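PDB 4IGJ: maleylacetoacetate isomerase from Anaeromyxobacter dehalogenans, which probably catalyses the glutathione-dependent cis-trans isomerisation of maleylacetoacetate to fumarylacetoacetate, as a zeta-class member of the glutathione transferase superfamily. Local coordinates for residues A[152-155]-A[156-160]. Sequence-based numbering, arbitrary orientation.
Sequences REWA and RFFIA
Trp-154 and Phe-158 meet one turn apart on helix 150-171, in the all-helical C-terminal domain of this zeta-class glutathione transferase fold. Phe-158 CE2 sits over the centre of the indole face, 3.3 Å from Trp-154 CE2, with the phenyl plane inclined at 53° to the five-membered ring. Val-139 and Leu-143 of helix 137-146 also touch the indole, and Met-142 of the second subunit packs on it, which places the pair at the dimer interface. With an alanine at Trp-154, Phe-158 CE2 would probably lose the indole face it rests on, and a gap would be likely to open beside helix 137-146. Along the backbone, Phe-158 N donates to Trp-154 O at 3.0 Å, one of four successive i to i+4 bonds.

Another side of the helix carries Arg-156, whose chain runs back toward the N-terminal end. Its CB and CG both lie 3.5 Å from Arg-152 O; CD and NE follow at longer range. The bend at chi3 (-66°) then folds the guanidinium over that same carbonyl, putting CZ 3.4 Å from Arg-152 O, with the oxygen facing the centre of the plane. NH2 lies against Glu-153 N and CA in van der Waals contact, while NH1 donates a hydrogen bond to Phe-200 O. A water accepts from both arginines, 2.9 Å from Arg-152 NE and 3.0 Å from Arg-156 NH1, bridging two like charges.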
ATOM      1  N   ARG A 152       4.946 -15.434  15.328  1.00 19.25           N
ATOM      2  CA  ARG A 152       3.699 -16.032  14.874  1.00 14.67           C
ATOM      3  C   ARG A 152       2.465 -15.498  15.610  1.00 14.61           C
ATOM      4  O   ARG A 152       1.393 -15.355  15.017  1.00 14.59           O
ATOM      5  CB  ARG A 152       3.809 -17.561  14.904  1.00 17.40           C
ATOM      6  CG  ARG A 152       5.019 -18.046  14.107  1.00 21.73           C
ATOM      7  CD  ARG A 152       5.103 -19.560  13.997  1.00 31.64           C
ATOM      8  NE  ARG A 152       4.016 -20.131  13.203  1.00 31.16           N
ATOM      9  CZ  ARG A 152       3.990 -20.152  11.872  1.00 32.45           C
ATOM     10  NH1 ARG A 152       4.986 -19.622  11.177  1.00 33.48           N
ATOM     11  NH2 ARG A 152       2.968 -20.702  11.231  1.00 31.37           N
ATOM     12  N   GLU A 153       2.622 -15.166  16.890  1.00 17.05           N
ATOM     13  CA  GLU A 153       1.543 -14.539  17.644  1.00 17.89           C
ATOM     14  C   GLU A 153       1.257 -13.152  17.071  1.00 13.20           C
ATOM     15  O   GLU A 153       0.106 -12.774  16.885  1.00 13.73           O
ATOM     16  CB  GLU A 153       1.915 -14.451  19.134  1.00 21.46           C
ATOM     17  CG  GLU A 153       0.796 -13.951  20.043  1.00 32.51           C
ATOM     18  CD  GLU A 153       1.165 -13.992  21.519  1.00 39.19           C
ATOM     19  OE1 GLU A 153       2.078 -14.761  21.893  1.00 44.83           O
ATOM     20  OE2 GLU A 153       0.543 -13.247  22.304  1.00 42.12           O
ATOM     21  N   TRP A 154       2.331 -12.423  16.781  1.00 14.74           N
ATOM     22  CA  TRP A 154       2.267 -11.097  16.178  1.00 12.14           C
ATOM     23  C   TRP A 154       1.580 -11.147  14.826  1.00 12.92           C
ATOM     24  O   TRP A 154       0.688 -10.348  14.554  1.00 11.85           O
ATOM     25  CB  TRP A 154       3.696 -10.567  16.039  1.00 13.07           C
ATOM     26  CG  TRP A 154       3.902  -9.303  15.250  1.00 12.84           C
ATOM     27  CD1 TRP A 154       3.907  -9.165  13.881  1.00 13.61           C
ATOM     28  CD2 TRP A 154       4.234  -8.017  15.783  1.00 11.07           C
ATOM     29  NE1 TRP A 154       4.186  -7.860  13.545  1.00 13.10           N
ATOM     30  CE2 TRP A 154       4.390  -7.137  14.696  1.00 14.60           C
ATOM     31  CE3 TRP A 154       4.400  -7.522  17.082  1.00 13.52           C
ATOM     32  CZ2 TRP A 154       4.707  -5.789  14.868  1.00 14.00           C
ATOM     33  CZ3 TRP A 154       4.703  -6.181  17.251  1.00 16.96           C
ATOM     34  CH2 TRP A 154       4.852  -5.330  16.151  1.00 13.90           C
ATOM     35  N   ALA A 155       2.000 -12.088  13.985  1.00 12.35           N
ATOM     36  CA  ALA A 155       1.395 -12.236  12.670  1.00 11.48           C
ATOM     37  C   ALA A 155      -0.100 -12.519  12.799  1.00 11.90           C
ATOM     38  O   ALA A 155      -0.908 -11.927  12.088  1.00 12.15           O
ATOM     39  CB  ALA A 155       2.088 -13.333  11.876  1.00 13.24           C
ATOM     40  N   ARG A 156      -0.481 -13.426  13.695  1.00 12.34           N
ATOM     41  CA  ARG A 156      -1.896 -13.710  13.890  1.00 13.27           C
ATOM     42  C   ARG A 156      -2.665 -12.481  14.364  1.00 11.97           C
ATOM     43  O   ARG A 156      -3.790 -12.247  13.934  1.00 13.92           O
ATOM     44  CB  ARG A 156      -2.096 -14.875  14.863  1.00 15.32           C
ATOM     45  CG  ARG A 156      -1.863 -16.244  14.249  1.00 12.86           C
ATOM     46  CD  ARG A 156      -2.219 -17.372  15.245  1.00 12.76           C
ATOM     47  NE  ARG A 156      -1.337 -17.408  16.404  1.00 14.59           N
ATOM     48  CZ  ARG A 156      -0.186 -18.067  16.441  1.00 12.50           C
ATOM     49  NH1 ARG A 156       0.230 -18.753  15.384  1.00 14.15           N
ATOM     50  NH2 ARG A 156       0.555 -18.044  17.540  1.00 18.31           N
ATOM     51  N   PHE A 157      -2.050 -11.681  15.230  1.00 12.66           N
ATOM     52  CA  PHE A 157      -2.720 -10.491  15.733  1.00 15.53           C
ATOM     53  C   PHE A 157      -2.996  -9.490  14.613  1.00 14.73           C
ATOM     54  O   PHE A 157      -4.112  -8.990  14.476  1.00 14.79           O
ATOM     55  CB  PHE A 157      -1.894  -9.821  16.833  1.00 16.18           C
ATOM     56  CG  PHE A 157      -2.476  -8.519  17.304  1.00 14.91           C
ATOM     57  CD1 PHE A 157      -3.487  -8.496  18.253  1.00 17.16           C
ATOM     58  CD2 PHE A 157      -2.028  -7.313  16.777  1.00 14.95           C
ATOM     59  CE1 PHE A 157      -4.031  -7.295  18.678  1.00 22.11           C
ATOM     60  CE2 PHE A 157      -2.569  -6.104  17.202  1.00 19.48           C
ATOM     61  CZ  PHE A 157      -3.571  -6.099  18.151  1.00 22.14           C
ATOM     62  N   PHE A 158      -1.967  -9.190  13.830  1.00 12.94           N
ATOM     63  CA  PHE A 158      -2.100  -8.161  12.804  1.00 13.61           C
ATOM     64  C   PHE A 158      -2.890  -8.629  11.591  1.00 14.41           C
ATOM     65  O   PHE A 158      -3.633  -7.853  10.990  1.00 14.94           O
ATOM     66  CB  PHE A 158      -0.732  -7.597  12.416  1.00 14.43           C
ATOM     67  CG  PHE A 158      -0.201  -6.601  13.406  1.00 13.20           C
ATOM     68  CD1 PHE A 158      -0.741  -5.320  13.466  1.00 15.06           C
ATOM     69  CD2 PHE A 158       0.819  -6.936  14.280  1.00 14.96           C
ATOM     70  CE1 PHE A 158      -0.273  -4.403  14.384  1.00 15.23           C
ATOM     71  CE2 PHE A 158       1.296  -6.019  15.199  1.00 18.73           C
ATOM     72  CZ  PHE A 158       0.745  -4.750  15.250  1.00 17.38           C
ATOM     73  N   ILE A 159      -2.757  -9.900  11.233  1.00 12.77           N
ATOM     74  CA  ILE A 159      -3.584 -10.438  10.163  1.00 11.11           C
ATOM     75  C   ILE A 159      -5.070 -10.443  10.544  1.00 15.21           C
ATOM     76  O   ILE A 159      -5.913 -10.037   9.744  1.00 15.92           O
ATOM     77  CB  ILE A 159      -3.106 -11.840   9.741  1.00 11.01           C
ATOM     78  CG1 ILE A 159      -1.704 -11.746   9.116  1.00 12.24           C
ATOM     79  CG2 ILE A 159      -4.100 -12.490   8.787  1.00 13.58           C
ATOM     80  CD1 ILE A 159      -1.058 -13.096   8.826  1.00 13.55           C
ATOM     81  N   ALA A 160      -5.383 -10.880  11.766  1.00 13.57           N
ATOM     82  CA  ALA A 160      -6.764 -10.899  12.246  1.00 15.23           C
ATOM     83  C   ALA A 160      -7.342  -9.489  12.229  1.00 15.23           C
ATOM     84  O   ALA A 160      -8.476  -9.276  11.789  1.00 19.23           O
ATOM     85  CB  ALA A 160      -6.840 -11.492  13.656  1.00 16.06           C
TER
HETATM   86  O   HOH W   1       2.391 -20.858  15.458  1.00 30.99           O